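Local coordinates for fructooligosaccharide ABC transporter substrate-binding protein FusA (Streptococcus pneumoniae, PDB 5G62) that binds short- and long-chain fructooligosaccharides, preferring tetrasaccharides and larger, and serves as the solute-binding component of the FusABC-MsmK import system, at residues 301-306 against 422-427; 254-259 against 273-278; 293-298 against 413-418; 336-341 against 378-383. The protein carries 2 engineered substitutions. All coordinates share one frame; numbering follows the deposited sequence.

Interaction 1. Residues 301-306 against 422-427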
# COMPACT_ATOMS: atom_id res chain seq x y z
N ASN A 301 -3.85 5.88 6.78
CA ASN A 301 -5.24 5.46 6.73
C ASN A 301 -5.39 4.12 6.02
O ASN A 301 -6.49 3.78 5.61
CB ASN A 301 -6.10 6.54 6.08
CG ASN A 301 -5.90 7.92 6.76
OD1 ASN A 301 -5.94 8.00 7.99
ND2 ASN A 301 -5.64 8.97 5.97
N GLY A 302 -4.28 3.39 5.81
CA GLY A 302 -4.35 2.07 5.21
C GLY A 302 -5.01 1.02 6.11
O GLY A 302 -5.13 1.16 7.32
N MET A 303 -5.49 -0.06 5.49
CA MET A 303 -6.14 -1.12 6.25
C MET A 303 -6.15 -2.39 5.40
O MET A 303 -5.83 -2.36 4.21
CB MET A 303 -7.56 -0.72 6.68
CG MET A 303 -8.55 -0.62 5.51
SD MET A 303 -10.26 -0.16 5.93
CE MET A 303 -10.72 -1.38 7.15
N GLY A 304 -6.54 -3.51 6.02
CA GLY A 304 -6.56 -4.77 5.32
C GLY A 304 -7.87 -5.01 4.58
O GLY A 304 -8.53 -6.04 4.79
N PHE A 305 -8.23 -4.07 3.71
CA PHE A 305 -9.45 -4.10 2.94
C PHE A 305 -9.27 -3.26 1.70
O PHE A 305 -8.75 -2.15 1.77
CB PHE A 305 -10.65 -3.57 3.74
CG PHE A 305 -11.95 -3.49 2.96
CD1 PHE A 305 -12.79 -4.60 2.85
CD2 PHE A 305 -12.36 -2.28 2.38
CE1 PHE A 305 -13.99 -4.51 2.18
CE2 PHE A 305 -13.59 -2.20 1.70
CZ PHE A 305 -14.40 -3.32 1.62
N ALA A 306 -9.68 -3.79 0.56
CA ALA A 306 -9.79 -3.05 -0.68
C ALA A 306 -11.16 -3.35 -1.26
O ALA A 306 -11.51 -4.52 -1.46
CB ALA A 306 -8.69 -3.45 -1.67
N TYR A 422 -8.30 7.89 9.58
CA TYR A 422 -9.44 8.29 8.78
C TYR A 422 -10.14 7.02 8.25
O TYR A 422 -9.49 6.18 7.62
CB TYR A 422 -9.02 9.22 7.63
CG TYR A 422 -10.21 9.90 7.01
CD1 TYR A 422 -10.72 11.08 7.54
CD2 TYR A 422 -10.90 9.29 5.97
CE1 TYR A 422 -11.88 11.68 7.00
CE2 TYR A 422 -12.04 9.85 5.45
CZ TYR A 422 -12.54 11.04 5.95
OH TYR A 422 -13.69 11.56 5.40
N PRO A 423 -11.43 6.85 8.52
CA PRO A 423 -12.11 5.61 8.14
C PRO A 423 -12.29 5.52 6.64
O PRO A 423 -12.23 6.50 5.90
CB PRO A 423 -13.47 5.71 8.85
CG PRO A 423 -13.73 7.12 8.93
CD PRO A 423 -12.37 7.82 9.08
N ARG A 424 -12.55 4.30 6.20
CA ARG A 424 -12.81 3.96 4.81
C ARG A 424 -14.29 4.24 4.58
O ARG A 424 -15.14 3.43 4.94
CB ARG A 424 -12.45 2.50 4.55
CG ARG A 424 -12.45 2.10 3.07
CD ARG A 424 -11.54 2.95 2.22
NE ARG A 424 -10.17 2.99 2.73
CZ ARG A 424 -9.20 2.09 2.48
NH1 ARG A 424 -9.42 1.02 1.72
NH2 ARG A 424 -7.99 2.27 3.00
N VAL A 425 -14.61 5.40 4.02
CA VAL A 425 -15.98 5.81 3.80
C VAL A 425 -16.32 5.61 2.33
O VAL A 425 -15.46 5.42 1.49
CB VAL A 425 -16.21 7.28 4.22
CG1 VAL A 425 -15.86 7.44 5.67
CG2 VAL A 425 -15.41 8.26 3.30
N PHE A 426 -17.61 5.63 2.02
CA PHE A 426 -18.07 5.51 0.64
C PHE A 426 -18.90 6.76 0.38
O PHE A 426 -20.07 6.82 0.78
CB PHE A 426 -18.88 4.22 0.43
CG PHE A 426 -18.86 3.69 -0.97
CD1 PHE A 426 -18.84 4.54 -2.06
CD2 PHE A 426 -18.91 2.34 -1.20
CE1 PHE A 426 -18.86 4.01 -3.37
CE2 PHE A 426 -18.94 1.83 -2.47
CZ PHE A 426 -18.90 2.66 -3.55
N MET A 427 -18.31 7.74 -0.28
CA MET A 427 -18.99 9.01 -0.47
C MET A 427 -20.02 8.91 -1.60
O MET A 427 -19.95 8.05 -2.47
CB MET A 427 -18.01 10.12 -0.80
CG MET A 427 -16.91 10.37 0.26
SD MET A 427 -15.93 11.82 -0.24
CE MET A 427 -14.91 11.93 1.24
O HOH W 1 -9.29 5.04 4.47
O HOH W 2 -5.59 0.47 2.29

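Interaction 2. Residues 254-259 against 273-278. With FRU (beta-D-fructofuranose), chain C.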
# COMPACT_ATOMS: atom_id res chain seq x y z
N SER A 254 16.24 0.27 -10.01
CA SER A 254 17.50 0.93 -9.65
C SER A 254 17.69 1.00 -8.13
O SER A 254 18.79 0.79 -7.61
CB SER A 254 17.55 2.32 -10.25
OG SER A 254 18.59 3.06 -9.64
N TYR A 255 16.63 1.34 -7.41
CA TYR A 255 16.70 1.42 -5.96
C TYR A 255 17.17 0.10 -5.37
O TYR A 255 18.05 0.07 -4.50
CB TYR A 255 15.31 1.78 -5.45
CG TYR A 255 15.14 2.28 -4.04
CD1 TYR A 255 15.59 3.55 -3.66
CD2 TYR A 255 14.40 1.53 -3.13
CE1 TYR A 255 15.35 4.05 -2.38
CE2 TYR A 255 14.16 1.99 -1.85
CZ TYR A 255 14.64 3.26 -1.48
OH TYR A 255 14.37 3.71 -0.24
N ILE A 256 16.57 -1.01 -5.85
CA ILE A 256 16.86 -2.37 -5.40
C ILE A 256 18.30 -2.76 -5.75
O ILE A 256 18.95 -3.51 -5.02
CB ILE A 256 15.84 -3.36 -6.01
CG1 ILE A 256 14.68 -3.59 -5.08
CG2 ILE A 256 16.43 -4.70 -6.28
CD1 ILE A 256 14.12 -2.34 -4.59
N ALA A 257 18.78 -2.31 -6.91
CA ALA A 257 20.14 -2.64 -7.33
C ALA A 257 21.15 -1.95 -6.41
O ALA A 257 22.10 -2.57 -5.94
CB ALA A 257 20.37 -2.22 -8.78
N LYS A 258 20.90 -0.69 -6.10
CA LYS A 258 21.74 0.01 -5.13
C LYS A 258 21.63 -0.63 -3.76
O LYS A 258 22.64 -0.84 -3.08
CB LYS A 258 21.37 1.48 -5.10
CG LYS A 258 21.84 2.17 -6.37
CD LYS A 258 21.54 3.66 -6.43
CE LYS A 258 20.04 3.92 -6.51
NZ LYS A 258 19.81 5.36 -6.69
N GLY A 259 20.42 -1.03 -3.36
CA GLY A 259 20.26 -1.66 -2.07
C GLY A 259 20.99 -2.99 -1.97
O GLY A 259 21.59 -3.31 -0.95
N ASN A 273 14.10 -6.80 3.36
CA ASN A 273 14.50 -8.02 2.66
C ASN A 273 14.27 -7.92 1.16
O ASN A 273 14.90 -8.64 0.39
CB ASN A 273 13.75 -9.23 3.25
CG ASN A 273 14.26 -9.64 4.65
OD1 ASN A 273 15.25 -10.31 4.76
ND2 ASN A 273 13.55 -9.26 5.69
N ASN A 274 13.40 -7.02 0.72
CA ASN A 274 13.22 -6.75 -0.70
C ASN A 274 14.29 -5.83 -1.29
O ASN A 274 14.39 -5.75 -2.50
CB ASN A 274 11.83 -6.14 -0.95
CG ASN A 274 10.71 -7.07 -0.55
OD1 ASN A 274 10.80 -8.28 -0.79
ND2 ASN A 274 9.68 -6.53 0.09
N VAL A 275 15.07 -5.13 -0.47
CA VAL A 275 15.94 -4.07 -0.98
C VAL A 275 17.40 -4.37 -0.65
O VAL A 275 18.21 -4.51 -1.56
CB VAL A 275 15.54 -2.68 -0.45
CG1 VAL A 275 16.52 -1.57 -0.98
CG2 VAL A 275 14.09 -2.33 -0.82
N THR A 276 17.76 -4.42 0.63
CA THR A 276 19.15 -4.72 1.01
C THR A 276 19.40 -6.19 1.34
O THR A 276 20.54 -6.56 1.56
CB THR A 276 19.60 -3.83 2.19
OG1 THR A 276 18.65 -3.88 3.26
CG2 THR A 276 19.78 -2.40 1.73
N GLY A 277 18.37 -7.02 1.41
CA GLY A 277 18.51 -8.48 1.49
C GLY A 277 18.30 -9.01 2.90
O GLY A 277 17.96 -8.28 3.83
N SER A 278 18.52 -10.33 3.03
CA SER A 278 18.30 -11.02 4.31
C SER A 278 19.61 -11.06 5.09
O SER A 278 20.37 -12.00 5.00
CB SER A 278 17.78 -12.44 4.13
OG SER A 278 16.66 -12.44 3.27
C1 FRU C . 2.66 -6.26 1.60
C2 FRU C . 3.63 -6.56 0.46
C3 FRU C . 4.75 -7.63 0.87
C4 FRU C . 5.92 -7.22 0.01
C5 FRU C . 5.86 -5.91 0.14
C6 FRU C . 6.48 -5.24 -1.07
O1 FRU C . 1.86 -7.43 1.89
O3 FRU C . 4.35 -8.90 0.57
O4 FRU C . 7.15 -7.77 0.35
O5 FRU C . 4.30 -5.51 0.23
O6 FRU C . 6.15 -3.91 -0.97

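Interaction 3. Residues 293-298 against 413-418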
# COMPACT_ATOMS: atom_id res chain seq x y z
N GLY A 293 11.68 18.00 21.02
CA GLY A 293 11.20 16.83 21.71
C GLY A 293 9.95 16.22 21.08
O GLY A 293 9.39 15.31 21.66
N GLN A 294 9.53 16.69 19.91
CA GLN A 294 8.48 16.01 19.17
C GLN A 294 8.92 14.58 18.88
O GLN A 294 10.03 14.34 18.40
CB GLN A 294 8.15 16.72 17.85
CG GLN A 294 7.95 18.23 17.94
CD GLN A 294 9.26 18.97 17.61
OE1 GLN A 294 10.35 18.54 18.03
NE2 GLN A 294 9.15 20.06 16.87
N LYS A 295 8.04 13.63 19.20
CA LYS A 295 8.35 12.25 18.90
C LYS A 295 7.05 11.53 18.57
O LYS A 295 6.22 11.36 19.45
CB LYS A 295 9.06 11.59 20.05
CG LYS A 295 9.65 10.28 19.69
CD LYS A 295 10.69 9.92 20.70
CE LYS A 295 11.13 8.49 20.56
NZ LYS A 295 12.13 8.16 21.59
N HIS A 296 6.87 11.12 17.33
CA HIS A 296 5.53 10.82 16.86
C HIS A 296 5.63 9.88 15.66
O HIS A 296 6.61 9.92 14.92
CB HIS A 296 4.77 12.11 16.51
CG HIS A 296 3.29 11.92 16.28
ND1 HIS A 296 2.70 12.13 15.05
CD2 HIS A 296 2.30 11.55 17.12
CE1 HIS A 296 1.40 11.87 15.14
NE2 HIS A 296 1.14 11.53 16.39
N VAL A 297 4.62 9.03 15.50
CA VAL A 297 4.42 8.27 14.28
C VAL A 297 3.03 8.62 13.76
O VAL A 297 2.02 8.35 14.44
CB VAL A 297 4.56 6.76 14.52
CG1 VAL A 297 4.10 6.00 13.29
CG2 VAL A 297 6.00 6.42 14.84
N ALA A 298 2.97 9.26 12.60
CA ALA A 298 1.69 9.53 11.96
C ALA A 298 1.08 8.22 11.48
O ALA A 298 1.75 7.41 10.86
CB ALA A 298 1.85 10.46 10.78
N VAL A 413 4.04 1.62 17.76
CA VAL A 413 2.79 1.80 18.50
C VAL A 413 2.93 2.73 19.71
O VAL A 413 2.03 3.56 19.91
CB VAL A 413 2.20 0.43 18.93
CG1 VAL A 413 0.98 0.59 19.89
CG2 VAL A 413 1.81 -0.36 17.66
N PRO A 414 4.00 2.66 20.52
CA PRO A 414 4.10 3.62 21.64
C PRO A 414 4.08 5.09 21.21
O PRO A 414 3.71 5.94 22.01
CB PRO A 414 5.44 3.25 22.31
CG PRO A 414 5.72 1.86 21.88
CD PRO A 414 5.12 1.70 20.52
N TYR A 415 4.39 5.42 19.96
CA TYR A 415 4.42 6.82 19.53
C TYR A 415 3.29 7.16 18.58
O TYR A 415 3.24 8.25 18.03
CB TYR A 415 5.80 7.16 18.94
CG TYR A 415 6.82 6.89 20.01
CD1 TYR A 415 6.85 7.67 21.16
CD2 TYR A 415 7.65 5.78 19.94
CE1 TYR A 415 7.73 7.40 22.19
CE2 TYR A 415 8.54 5.48 20.98
CZ TYR A 415 8.57 6.30 22.09
OH TYR A 415 9.43 6.03 23.12
N MET A 416 2.37 6.22 18.36
CA MET A 416 1.17 6.48 17.57
C MET A 416 0.14 7.03 18.54
O MET A 416 -0.66 6.28 19.10
CB MET A 416 0.63 5.21 16.95
CG MET A 416 1.39 4.60 15.85
SD MET A 416 0.42 3.18 15.24
CE MET A 416 1.79 2.27 14.59
N SER A 417 0.15 8.33 18.76
CA SER A 417 -0.68 8.92 19.81
C SER A 417 -2.04 9.42 19.31
O SER A 417 -2.82 9.93 20.11
CB SER A 417 0.11 10.07 20.45
OG SER A 417 0.37 11.00 19.42
N ASN A 418 -2.32 9.32 18.01
CA ASN A 418 -3.66 9.61 17.49
C ASN A 418 -4.54 8.38 17.70
O ASN A 418 -4.27 7.32 17.13
CB ASN A 418 -3.63 10.01 16.01
CG ASN A 418 -2.90 11.32 15.78
OD1 ASN A 418 -1.75 11.45 16.13
ND2 ASN A 418 -3.57 12.27 15.19
O HOH W 3 -0.65 8.58 15.49

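Interaction 4. Residues 336-341 against 378-383. With FRU (beta-D-fructofuranose), chain B; FRU (beta-D-fructofuranose), chain D.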
# COMPACT_ATOMS: atom_id res chain seq x y z
N VAL A 336 -6.06 -17.88 0.55
CA VAL A 336 -4.69 -17.82 1.03
C VAL A 336 -3.72 -17.93 -0.14
O VAL A 336 -2.75 -17.17 -0.23
CB VAL A 336 -4.47 -18.94 2.08
CG1 VAL A 336 -3.04 -19.00 2.48
CG2 VAL A 336 -5.35 -18.74 3.33
N GLN A 337 -3.96 -18.87 -1.04
CA GLN A 337 -3.02 -19.07 -2.13
C GLN A 337 -3.08 -17.93 -3.13
O GLN A 337 -2.04 -17.42 -3.55
CB GLN A 337 -3.28 -20.42 -2.81
CG GLN A 337 -2.85 -21.60 -1.99
CD GLN A 337 -3.25 -22.89 -2.66
OE1 GLN A 337 -2.56 -23.37 -3.56
NE2 GLN A 337 -4.38 -23.44 -2.24
N ASN A 338 -4.29 -17.51 -3.52
CA ASN A 338 -4.41 -16.41 -4.45
C ASN A 338 -3.66 -15.20 -3.92
O ASN A 338 -3.05 -14.45 -4.68
CB ASN A 338 -5.88 -16.04 -4.71
CG ASN A 338 -6.66 -17.11 -5.50
OD1 ASN A 338 -6.12 -18.16 -5.86
ND2 ASN A 338 -7.96 -16.85 -5.73
N ASN A 339 -3.68 -15.03 -2.60
CA ASN A 339 -3.06 -13.87 -1.98
C ASN A 339 -1.54 -13.96 -1.97
O ASN A 339 -0.86 -12.98 -2.28
CB ASN A 339 -3.59 -13.70 -0.56
CG ASN A 339 -3.32 -12.30 0.01
OD1 ASN A 339 -3.50 -11.28 -0.68
ND2 ASN A 339 -2.86 -12.26 1.25
N TRP A 340 -0.99 -15.12 -1.66
CA TRP A 340 0.41 -15.22 -1.26
C TRP A 340 1.29 -16.15 -2.11
O TRP A 340 2.50 -15.99 -2.06
CB TRP A 340 0.49 -15.67 0.20
CG TRP A 340 0.24 -14.52 1.19
CD1 TRP A 340 0.67 -13.22 1.08
CD2 TRP A 340 -0.47 -14.60 2.43
NE1 TRP A 340 0.28 -12.50 2.18
CE2 TRP A 340 -0.43 -13.31 3.02
CE3 TRP A 340 -1.14 -15.64 3.10
CZ2 TRP A 340 -1.04 -13.03 4.22
CZ3 TRP A 340 -1.73 -15.36 4.32
CH2 TRP A 340 -1.69 -14.05 4.87
N GLY A 341 0.72 -17.09 -2.90
CA GLY A 341 1.50 -18.07 -3.62
C GLY A 341 0.99 -19.49 -3.35
O GLY A 341 -0.14 -19.67 -2.88
N THR A 378 4.00 -15.81 -8.31
CA THR A 378 3.12 -16.96 -8.10
C THR A 378 1.75 -16.64 -7.53
O THR A 378 0.87 -17.51 -7.56
CB THR A 378 3.80 -17.98 -7.18
OG1 THR A 378 4.14 -17.33 -5.94
CG2 THR A 378 5.08 -18.58 -7.86
N GLU A 379 1.55 -15.46 -6.97
CA GLU A 379 0.25 -15.00 -6.53
C GLU A 379 -0.66 -14.73 -7.73
O GLU A 379 -0.23 -14.63 -8.88
CB GLU A 379 0.36 -13.71 -5.68
CG GLU A 379 0.48 -12.43 -6.56
CD GLU A 379 0.96 -11.14 -5.81
OE1 GLU A 379 0.47 -10.86 -4.70
OE2 GLU A 379 1.81 -10.42 -6.37
N VAL A 380 -1.92 -14.50 -7.43
CA VAL A 380 -2.94 -14.26 -8.42
C VAL A 380 -3.62 -12.91 -8.22
O VAL A 380 -4.05 -12.30 -9.19
CB VAL A 380 -3.96 -15.42 -8.35
CG1 VAL A 380 -5.28 -15.02 -8.93
CG2 VAL A 380 -3.35 -16.64 -9.07
N GLY A 381 -3.71 -12.43 -6.97
CA GLY A 381 -4.51 -11.26 -6.63
C GLY A 381 -6.00 -11.56 -6.74
O GLY A 381 -6.46 -12.69 -6.53
N GLY A 382 -6.77 -10.54 -7.07
CA GLY A 382 -8.21 -10.66 -7.17
C GLY A 382 -8.95 -10.72 -5.84
O GLY A 382 -8.37 -10.52 -4.75
N PRO A 383 -10.26 -10.97 -5.90
CA PRO A 383 -11.07 -10.97 -4.68
C PRO A 383 -10.78 -12.20 -3.84
O PRO A 383 -10.69 -13.31 -4.36
CB PRO A 383 -12.51 -10.98 -5.21
CG PRO A 383 -12.44 -11.80 -6.49
CD PRO A 383 -11.03 -11.43 -7.09
C1 FRU B . 1.95 -6.32 -1.39
C2 FRU B . 2.00 -6.48 -2.82
C3 FRU B . 1.99 -7.91 -3.37
C4 FRU B . 2.73 -7.88 -4.39
C5 FRU B . 3.83 -6.87 -3.88
C6 FRU B . 4.80 -6.47 -4.98
O1 FRU B . 2.93 -7.10 -0.69
O3 FRU B . 0.72 -8.34 -3.61
O4 FRU B . 3.33 -9.11 -4.68
O5 FRU B . 3.25 -5.92 -3.34
O6 FRU B . 4.15 -5.55 -5.79
C1 FRU D . 0.33 -6.50 3.53
C2 FRU D . 1.41 -7.51 3.29
C3 FRU D . 0.94 -9.00 3.61
C4 FRU D . 2.23 -9.66 3.90
C5 FRU D . 2.82 -8.74 4.70
C6 FRU D . 4.31 -8.82 4.70
O1 FRU D . -0.80 -6.63 2.74
O3 FRU D . 0.20 -9.56 2.59
O4 FRU D . 1.95 -10.85 4.57
O5 FRU D . 2.31 -7.33 4.15
O6 FRU D . 4.88 -7.84 5.51
O HOH W 4 -8.66 -14.09 -5.81

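Interaction 1. Residues 301-306 against 422-427
Asn301 and Arg424 join the loop running into strand 305-306 to the loop between helices 399-412 and 429-456 in the two-lobed fold of a bacterial solute-binding protein. Strand 305-306 lies at the edge of a small mixed sheet, antiparallel to strand 121-123, which carries the substrate-binding residue Glu123. The side-chain carbonyl of Asn301 accepts the backbone N-H of Tyr422, with OD1 to N at 2.8 Å and 160° at the hydrogen. The donor stands above the amide plane, 52° out of it, and the approach also sets OD1 against Tyr422 CB at 3.3 Å. The other end of this amide, ND2, is taken up by Asp208 and by the carbonyl of Leu210, which fixes the amide's rotation. Tyr422 sends its ring the other way, and its OH is hydrogen-bonded to the carbonyl oxygen of Lys482 in helix 475-491.

Arg424 begins with CG anti to the backbone N (chi1 -170°), then bends at chi2 and chi3 to fold its guanidinium back against residues 301-305. Met303 covers one face of that group, its SD lying over the centre, while SD also packs on Arg424 CB at 3.7 Å. The direct bonds are weak: NH2 to the Asn301 carbonyl, and NH1, well bent, to the Phe305 carbonyl. Two waters at the guanidinium edge, in its plane, add bridges to the first segment. One accepts from Arg424 NE at 2.8 Å and donates to Asn301 O; the second accepts from Arg424 NH2 at 3.1 Å and from Met303 N at 3.2 Å.

Interaction 2. Residues 254-259 against 273-278
Val275 has CG1 anti to its backbone N (chi1 179°) and CG2 anti to the carbonyl carbon, a setting that parts the two methyls between different residues of the segment 254-259 of helix 252-260. CG2 meets Ile256 CD1 at 3.8 Å, the two side chains crossing at about a right angle. CG1 lies over Gly259, 3.9 Å from its CA, and approaches the Tyr255 ring obliquely, CD2 being 4.3 Å away. Ile256 chi1, at -94°, departs from the usual staggered value; its CG1 rests 3.4 Å from the Asn274 carbonyl oxygen.

The backbones come close where Gly259 presents no side chain. CA atoms of Gly259 and Thr276 are 4.5 Å apart, and Val275 CG1 occupies the space beside the glycine CA. Here Thr276 CA points its hydrogen at the Gly259 carbonyl oxygen in a C-H...O contact (152° at the hydrogen), with Thr276 CG2 beside the same oxygen. The Thr276 hydroxyl turns elsewhere, to Tyr267.

With no conventional hydrogen bond between the segments, side-chain packing, close backbone approach and the C-H...O contact join helix 252-260 to the loop between strands 264-269 and 282-284. That loop borders the oligosaccharide pocket, where Asn274 is a substrate-binding residue. Its ND2 donates to O4 of a bound fructose at 2.8 Å, while OD1 accepts from the backbone N of Ala372, holding the amide's rotation with ND2 toward the sugar. Arg375 provides that fructose with a further hydrogen bond. On the helix side, the Tyr255 hydroxyl is hydrogen-bonded to the backbone carbonyl of Phe268 and the ring meets those of Phe264 and His250.

Interaction 3. Residues 293-298 against 413-418
Two direct hydrogen bonds join the segments. Val297 N donates to Tyr415 O at 3.0 Å, reaching it from above the carbonyl plane. His296 NE2 donates to Asn418 OD1 at 2.9 Å, with the acceptor only 7° out of the imidazole plane and the nitrogen nearly along the C=O axis; the 137° angle at the hydrogen shows that this bond is bent. Ring and amide planes stand 55° apart. Asn418 ND2 is held by the Val212 carbonyl, which orients OD1 toward the histidine. Ser417 OG also sits at the imidazole edge, 3.1 Å from His296 CD2.

A water bridges the backbones, donating to Val297 O and accepting from Asn418 N.

These polar links tie the loop between strands 282-284 and 305-306 to the 3-10 turn 413-415 and the residues just after it, which follow helix 399-412, with Met416 at the centre of an inverse gamma turn.

The remaining contacts are one CH-pi contact and apolar packing. Lys295, CG anti to N and extended beyond, lays its CE over one face of the Tyr415 ring, 4.0 Å from the centroid; Pro414 CB covers the opposite face. Val297 CG1 packs on Met416 CG at 4.0 Å, and CG2 lies against Tyr415 CB.

Interaction 4. Residues 336-341 against 378-383
Asn338 O accepts two hydrogen bonds across this contact, from successive backbone donors of the turn after helix 371-378. Val380 N reaches it at 3.0 Å in the carbonyl plane, on a lone pair, with a nearly straight 169° at the hydrogen. Gly381 N comes at 3.1 Å from above that plane. The Asn338 side chain is satisfied separately: ND2 gives to Gln329 and to a water at 2.8 Å, and OD1 accepts from Gln334. That water donates in turn to the Gly381 and Pro383 carbonyls, so it ties the asparagine to the backbone of the second segment.

Two substrate-binding residues of the glycan pocket belong to these segments. Glu379 CG sits between the backbone N and the carbonyl carbon (chi1 82°), and the chain extends beyond it to carry the carboxylate to one fructose, OE1 accepting from its O3 at 2.8 Å and OE2 from its O4 at 2.6 Å. The Arg375 salt bridge to OE1 probably steadies this charge, and Arg375 also donates to Asn339 O. Trp340 donates from NE1 to O3 of another fructose at 3.0 Å, the sugar oxygen lying near the indole plane. Asn339 ND2, set over one face of that indole, bonds to Glu123, and its OD1 accepts from Trp121.

Helix 332-340 ends against the turn from helix 371-378 into strand 384-386, with Val380 packed on Ile24 and Leu25 of helix 23-32 and Trp340 on Phe352 of strand 352-355.

Overall arrangement
From the N terminus, interaction 2 comes first and closes a short loop of 13 residues, joining helix 252-260 to the loop after strand 264-269. It is complete before the other three open. Interaction 3 then opens at 293-298 and interaction 1 at 301-306; they close in the same order, at 413-418 and 422-427, so the two long loops cross and their segments adjoin in sequence. Interaction 4 is nested inside both, tying the end of helix 332-340 to the turn before strand 384-386. Interactions 2 and 4 supply sugar-binding residues, with nearest atoms about 11 Å apart, whereas 1 and 3 join the loop after strand 282-284, and in interaction 1 strand 305-306 as well, to the loop after helix 399-412.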